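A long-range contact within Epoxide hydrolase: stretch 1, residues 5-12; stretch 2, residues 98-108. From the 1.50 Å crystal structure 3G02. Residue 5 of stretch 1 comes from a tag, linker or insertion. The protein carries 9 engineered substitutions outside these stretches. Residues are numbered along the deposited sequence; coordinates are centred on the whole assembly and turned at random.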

# COMPACT_ATOMS: atom_id res chain seq x y z
N ALA A 5 38.15 -21.90 -1.78
CA ALA A 5 37.43 -23.00 -2.41
C ALA A 5 36.16 -22.51 -3.11
O ALA A 5 35.41 -21.70 -2.55
N PHE A 6 35.96 -22.99 -4.34
CA PHE A 6 34.79 -22.66 -5.17
C PHE A 6 34.78 -21.22 -5.70
O PHE A 6 33.80 -20.79 -6.32
N ALA A 7 35.86 -20.48 -5.46
CA ALA A 7 35.92 -19.05 -5.79
C ALA A 7 36.71 -18.74 -7.06
O ALA A 7 36.83 -17.58 -7.45
N LYS A 8 37.24 -19.78 -7.71
CA LYS A 8 38.00 -19.60 -8.94
C LYS A 8 37.05 -19.45 -10.13
O LYS A 8 36.25 -20.35 -10.42
N PHE A 9 37.15 -18.32 -10.83
CA PHE A 9 36.36 -18.08 -12.03
C PHE A 9 36.66 -19.14 -13.09
O PHE A 9 37.79 -19.63 -13.16
N PRO A 10 35.65 -19.50 -13.92
CA PRO A 10 35.89 -20.42 -15.03
C PRO A 10 36.96 -19.89 -15.97
O PRO A 10 37.13 -18.67 -16.08
N SER A 11 37.68 -20.79 -16.63
CA SER A 11 38.77 -20.41 -17.54
C SER A 11 38.27 -19.55 -18.70
O SER A 11 39.02 -18.73 -19.23
N SER A 12 37.01 -19.75 -19.09
CA SER A 12 36.39 -19.03 -20.20
C SER A 12 35.85 -17.64 -19.81
O SER A 12 35.39 -16.89 -20.67
N HIS A 98 26.24 -7.41 -7.92
CA HIS A 98 26.72 -8.34 -6.91
C HIS A 98 26.24 -9.75 -7.22
O HIS A 98 25.14 -9.94 -7.76
N PHE A 99 27.06 -10.75 -6.91
CA PHE A 99 26.63 -12.14 -6.99
C PHE A 99 27.39 -13.02 -6.03
O PHE A 99 28.56 -12.77 -5.74
N ALA A 100 26.70 -14.04 -5.52
CA ALA A 100 27.34 -15.13 -4.79
C ALA A 100 27.50 -16.27 -5.78
O ALA A 100 26.76 -16.37 -6.76
N ALA A 101 28.47 -17.15 -5.54
CA ALA A 101 28.70 -18.25 -6.47
C ALA A 101 29.43 -19.42 -5.84
O ALA A 101 30.23 -19.24 -4.93
N LEU A 102 29.13 -20.61 -6.35
CA LEU A 102 30.02 -21.75 -6.20
C LEU A 102 30.45 -22.14 -7.60
O LEU A 102 29.64 -22.58 -8.41
N PHE A 103 31.74 -21.93 -7.89
CA PHE A 103 32.29 -22.31 -9.18
C PHE A 103 32.97 -23.67 -9.11
O PHE A 103 33.76 -23.93 -8.21
N SER A 104 32.65 -24.52 -10.07
CA SER A 104 33.31 -25.81 -10.20
C SER A 104 34.68 -25.63 -10.86
O SER A 104 34.90 -24.66 -11.59
N GLU A 105 35.59 -26.56 -10.58
CA GLU A 105 36.87 -26.62 -11.28
C GLU A 105 36.77 -27.54 -12.50
O GLU A 105 37.73 -27.66 -13.27
N ARG A 106 35.61 -28.16 -12.68
CA ARG A 106 35.35 -29.03 -13.83
C ARG A 106 35.05 -28.22 -15.09
O ARG A 106 34.30 -27.24 -15.05
N GLU A 107 35.64 -28.64 -16.21
CA GLU A 107 35.41 -27.98 -17.49
C GLU A 107 34.04 -28.33 -18.09
O GLU A 107 33.51 -27.59 -18.91
N ASP A 108 33.47 -29.46 -17.65
CA ASP A 108 32.16 -29.90 -18.15
C ASP A 108 30.99 -29.45 -17.26
O ASP A 108 29.85 -29.86 -17.49

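The backbone fixes the register of this contact. Phe6 and Phe103 have the closest CA atoms across the two stretches, 4.7 Å apart, and Phe103 N donates to Phe6 O at 2.8 Å with an N-H...O angle of 164°, close enough to linear to count as a strong hydrogen bond. On the return side, Phe6 CA lies 3.5 Å from Phe103 O with an angle of 145° at the hydrogen, a CA-H...O contact. No second direct backbone hydrogen bond joins the stretches, and the rest of the packing falls to side chains and water.

The apolar part centres on Phe103, whose covered area of 121 Å² is the largest of any residue here. Its CA-to-CB bond runs sideways, and chi1 of -69° (m) with chi2 of -66° sets the ring beside Phe9 and Pro10. Pro10 CD sits 4.1 Å from the centroid of the Phe103 ring and 25° off its normal, which places this CH-pi contact over the face. The Phe9 ring meets the same residue obliquely: the centroids are 5.3 Å apart, the planes are inclined at 62°, and Phe9 CD1 approaches Phe103 CE2 to 3.6 Å. Although the CA-to-CB bond of Phe9 points away, chi1 of -87° (m) and chi2 of 25° bring the ring end back, so that Phe9 CZ also reaches Phe99 CZ at 3.9 Å, near the plane of the Phe99 ring. Phe99 extends its own ring to this point with chi1 p. Phe6, also m at chi1, packs its CB against Leu102 CD2 at 3.6 Å; Leu102 adopts the m, t rotamer.

Direct side-chain polar contact is sparse. Ser11, pointing toward the other stretch with chi1 p, donates from OG to Glu107 OE2 at 3.5 Å, a weak hydrogen bond. Glu107 is t, p at chi1 and chi2, and its end comes nearer than its CA-to-CB direction suggests.

Five waters bridge the stretches. Water 1 accepts from Phe6 N (3.0 Å) and donates to Glu105 OE2 (2.8 Å). Water 2 accepts from Lys8 N (3.2 Å) and donates to Phe103 O (2.8 Å), while water 3 donates to both Lys8 O (2.8 Å) and Ser104 O (2.7 Å); together they link backbone groups that do not bond directly. Around Glu107, water 4 accepts from Ser11 N (3.1 Å) and donates weakly to Glu107 OE2 (3.4 Å), and water 5 donates to Ser12 OG (2.7 Å) and Glu107 OE1 (2.9 Å).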

# COMPACT_ATOMS: atom_id res chain seq x y z
CB ALA A 5 37.10 -24.08 -1.39
CB PHE A 6 33.47 -22.93 -4.43
CG PHE A 6 33.28 -24.37 -4.01
CD1 PHE A 6 32.81 -25.31 -4.92
CD2 PHE A 6 33.54 -24.76 -2.70
CE1 PHE A 6 32.62 -26.64 -4.53
CE2 PHE A 6 33.35 -26.09 -2.31
CZ PHE A 6 32.88 -27.02 -3.22
CB ALA A 7 36.47 -18.26 -4.61
CB LYS A 8 38.96 -20.77 -9.15
CG LYS A 8 39.82 -20.68 -10.40
CD LYS A 8 40.65 -21.94 -10.60
CE LYS A 8 41.10 -22.08 -12.04
NZ LYS A 8 41.73 -23.40 -12.30
CB PHE A 9 36.66 -16.69 -12.61
CG PHE A 9 35.82 -15.58 -12.02
CD1 PHE A 9 35.26 -15.68 -10.75
CD2 PHE A 9 35.63 -14.41 -12.74
CE1 PHE A 9 34.49 -14.65 -10.22
CE2 PHE A 9 34.88 -13.36 -12.22
CZ PHE A 9 34.30 -13.48 -10.96
CB PRO A 10 34.53 -20.46 -15.74
CG PRO A 10 33.55 -20.09 -14.69
CD PRO A 10 34.24 -19.08 -13.85
CB SER A 11 39.48 -21.65 -18.07
OG SER A 11 38.62 -22.43 -18.88
CB SER A 12 35.29 -19.87 -20.83
OG SER A 12 34.34 -20.29 -19.86
CB HIS A 98 26.21 -7.87 -5.54
CG HIS A 98 26.30 -8.91 -4.47
ND1 HIS A 98 25.28 -9.80 -4.20
CD2 HIS A 98 27.29 -9.21 -3.59
CE1 HIS A 98 25.64 -10.60 -3.21
NE2 HIS A 98 26.86 -10.26 -2.83
CB PHE A 99 26.70 -12.69 -8.43
CG PHE A 99 28.08 -12.65 -9.05
CD1 PHE A 99 28.53 -11.51 -9.71
CD2 PHE A 99 28.90 -13.78 -9.03
CE1 PHE A 99 29.80 -11.48 -10.30
CE2 PHE A 99 30.16 -13.76 -9.61
CZ PHE A 99 30.61 -12.61 -10.25
CB ALA A 100 26.50 -15.56 -3.61
CB ALA A 101 29.49 -17.77 -7.69
CB LEU A 102 29.33 -22.94 -5.52
CG LEU A 102 28.94 -22.82 -4.04
CD1 LEU A 102 28.24 -24.10 -3.62
CD2 LEU A 102 30.14 -22.54 -3.14
CB PHE A 103 33.29 -21.27 -9.69
CG PHE A 103 32.66 -19.96 -10.07
CD1 PHE A 103 31.79 -19.88 -11.15
CD2 PHE A 103 32.94 -18.81 -9.35
CE1 PHE A 103 31.21 -18.66 -11.51
CE2 PHE A 103 32.37 -17.59 -9.70
CZ PHE A 103 31.50 -17.52 -10.78
CB SER A 104 32.45 -26.76 -11.03
OG SER A 104 33.08 -28.02 -11.18
CB GLU A 105 37.98 -27.09 -10.34
CG GLU A 105 38.48 -26.02 -9.37
CD GLU A 105 39.44 -26.56 -8.31
OE1 GLU A 105 40.01 -27.65 -8.52
OE2 GLU A 105 39.62 -25.89 -7.27
CB ARG A 106 34.18 -29.98 -13.56
CG ARG A 106 34.44 -31.01 -12.48
CD ARG A 106 34.08 -32.42 -12.94
NE ARG A 106 32.64 -32.63 -13.09
CZ ARG A 106 32.08 -33.67 -13.70
NH1 ARG A 106 32.85 -34.62 -14.24
NH2 ARG A 106 30.76 -33.77 -13.79
CB GLU A 107 36.54 -28.32 -18.47
CG GLU A 107 36.68 -27.35 -19.66
CD GLU A 107 37.07 -25.93 -19.25
OE1 GLU A 107 36.62 -24.98 -19.93
OE2 GLU A 107 37.82 -25.76 -18.27
CB ASP A 108 32.14 -31.43 -18.34
CG ASP A 108 32.31 -32.20 -17.03
OD1 ASP A 108 31.96 -33.40 -17.01
OD2 ASP A 108 32.79 -31.63 -16.03
O HOH W 1 38.04 -23.80 -6.36
O HOH W 2 36.35 -22.78 -8.21
O HOH W 3 36.46 -22.54 -12.16
O HOH W 4 36.93 -23.63 -15.73
O HOH W 5 35.25 -22.63 -18.81